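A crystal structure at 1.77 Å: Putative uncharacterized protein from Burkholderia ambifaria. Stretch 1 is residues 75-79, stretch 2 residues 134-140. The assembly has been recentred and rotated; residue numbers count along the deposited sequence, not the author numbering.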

# COMPACT_ATOMS: atom_id res chain seq x y z
N SER A 75 -2.32 -4.55 -13.50
CA SER A 75 -1.06 -4.36 -12.77
C SER A 75 -0.81 -2.84 -12.59
O SER A 75 -0.86 -2.09 -13.56
CB SER A 75 0.10 -5.09 -13.49
OG SER A 75 1.38 -4.86 -12.89
N VAL A 76 -0.60 -2.38 -11.36
CA VAL A 76 -0.45 -0.91 -11.16
C VAL A 76 1.03 -0.52 -11.20
O VAL A 76 1.83 -1.02 -10.43
CB VAL A 76 -1.14 -0.39 -9.85
CG1 VAL A 76 -1.05 1.14 -9.78
CG2 VAL A 76 -2.60 -0.89 -9.80
N THR A 77 1.38 0.43 -12.07
CA THR A 77 2.77 0.88 -12.16
C THR A 77 2.96 2.19 -11.38
O THR A 77 1.99 2.85 -11.08
CB THR A 77 3.23 1.10 -13.61
OG1 THR A 77 2.49 2.19 -14.16
CG2 THR A 77 3.04 -0.19 -14.43
N LEU A 78 4.22 2.50 -11.03
CA LEU A 78 4.53 3.74 -10.33
C LEU A 78 4.14 4.92 -11.23
O LEU A 78 3.70 5.91 -10.77
CB LEU A 78 6.04 3.82 -10.06
CG LEU A 78 6.38 4.97 -9.12
CD1 LEU A 78 5.83 4.70 -7.75
CD2 LEU A 78 7.86 5.20 -8.99
N GLY A 79 4.32 4.80 -12.57
CA GLY A 79 3.98 5.91 -13.45
C GLY A 79 2.51 6.16 -13.41
O GLY A 79 2.08 7.31 -13.46
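Stretch 2 (134-140) EFLLATR

Packing of residues 134-140 (EFLLATR) on residues 75-79 of the same chain. The touching residues are at least 57 positions apart in sequence, so the contact is one of tertiary folding. Stretch 1 runs through an extended loop (Val76 at phi/psi -93/125°, Thr77 at -99/159°) and turns into a helix at Leu78 and Gly79, which continues beyond the stretch. Thr77 holds the N-cap position, its side chain capping a backbone N just past the stretch. Stretch 2 is likewise extended at Phe135 (-68/157°) and Leu136 (-56/141°), bends at Leu137 (-82/-38°), and opens out again through Ala138 into a strand that begins at Thr139. The end-to-end directions, CA of 75 to 78 against CA of 135 to 139, lie 126° apart, so the two segments run obliquely and in broadly opposed senses. Accordingly, Ser75 lies nearest Thr139 (CA to CA 8.0 Å), while Thr77 lies nearest Leu136 (CA to CA 7.4 Å). No hydrogen bond joins the stretches; the contact rests on van der Waals packing and buries 205 Å² in all.

Leu136, Phe135 and Leu78 cover the most surface. Leu136 points its CA-to-CB bond toward stretch 1 and, with chi1 t and chi2 p, brings CD2 to 3.5 Å from the backbone O of Val76. The same methyl, CD2 of Leu136, is 4.1 Å from OG of Ser75. Leu136 thus packs against main chain as well as side chain, whereas the CA-to-CB bond of Val76 points away from stretch 2. The CA-to-CB bond of Phe135 points sideways, but with chi1 in m its ring end comes nearer to stretch 1: CE1 of Phe135 lies 3.7 Å from CD1 of Leu78. That methyl meets the ring at its edge, near the ring plane, in an apolar contact between two buried side chains. The CA-to-CB bond of Leu78 points toward stretch 2, with chi1 t and chi2 p; Leu78, the first residue of the helix, shares this apolar contact with Phe135.

At the other end, the CA-to-CB bond of Thr139 points toward stretch 1, and chi1 is p. Its CG2 lies 4.0 Å from CG2 of Thr77, a methyl-to-methyl approach, and CG2 of Thr139 is 4.2 Å from OG of Ser75. The OG1 atoms of both threonines are hydrogen-bonded to residues flanking the stretches. Between Leu136 and Thr139 the chain bends clear: Leu137 and Ala138 make no contact with stretch 1.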

# COMPACT_ATOMS: atom_id res chain seq x y z
N GLU A 134 7.82 -2.95 -0.13
CA GLU A 134 8.51 -2.92 -1.43
C GLU A 134 7.59 -2.26 -2.45
O GLU A 134 6.38 -2.45 -2.46
CB GLU A 134 8.81 -4.33 -1.90
CG GLU A 134 9.79 -5.04 -0.94
CD GLU A 134 10.09 -6.46 -1.40
OE1 GLU A 134 9.35 -7.06 -2.18
OE2 GLU A 134 11.14 -6.96 -0.96
N PHE A 135 8.24 -1.51 -3.34
CA PHE A 135 7.67 -1.15 -4.62
C PHE A 135 7.56 -2.40 -5.49
O PHE A 135 8.29 -3.42 -5.30
CB PHE A 135 8.62 -0.18 -5.28
CG PHE A 135 8.53 1.26 -4.72
CD1 PHE A 135 7.96 2.30 -5.46
CD2 PHE A 135 9.05 1.56 -3.48
CE1 PHE A 135 7.88 3.60 -4.91
CE2 PHE A 135 8.98 2.84 -2.94
CZ PHE A 135 8.42 3.87 -3.66
N LEU A 136 6.65 -2.33 -6.46
CA LEU A 136 6.55 -3.36 -7.46
C LEU A 136 7.92 -3.51 -8.15
O LEU A 136 8.59 -2.49 -8.46
CB LEU A 136 5.49 -2.94 -8.53
CG LEU A 136 5.46 -3.83 -9.75
CD1 LEU A 136 4.89 -5.16 -9.23
CD2 LEU A 136 4.52 -3.30 -10.83
N LEU A 137 8.35 -4.75 -8.47
CA LEU A 137 9.72 -4.90 -9.05
C LEU A 137 9.85 -4.64 -10.56
O LEU A 137 10.89 -4.12 -11.02
CB LEU A 137 10.31 -6.31 -8.76
CG LEU A 137 11.05 -6.39 -7.45
CD1 LEU A 137 11.22 -7.89 -7.01
CD2 LEU A 137 12.48 -5.77 -7.64
N ALA A 138 8.86 -5.06 -11.31
CA ALA A 138 9.05 -5.12 -12.80
C ALA A 138 7.70 -5.49 -13.39
O ALA A 138 6.84 -5.97 -12.67
CB ALA A 138 10.16 -6.10 -13.24
N THR A 139 7.55 -5.29 -14.70
CA THR A 139 6.35 -5.57 -15.41
C THR A 139 6.66 -6.20 -16.78
O THR A 139 7.69 -5.92 -17.46
CB THR A 139 5.45 -4.31 -15.64
OG1 THR A 139 6.22 -3.38 -16.33
CG2 THR A 139 5.07 -3.60 -14.39
N ARG A 140 5.79 -7.14 -17.19
CA ARG A 140 5.77 -7.54 -18.58
C ARG A 140 4.81 -6.65 -19.33
O ARG A 140 3.71 -6.32 -18.83
CB ARG A 140 5.28 -9.01 -18.66
CG ARG A 140 6.26 -10.00 -18.18
CD ARG A 140 5.81 -11.47 -18.48
NE ARG A 140 4.48 -11.70 -17.95
CZ ARG A 140 3.82 -12.87 -17.99
NH1 ARG A 140 4.37 -13.94 -18.53
NH2 ARG A 140 2.60 -12.96 -17.49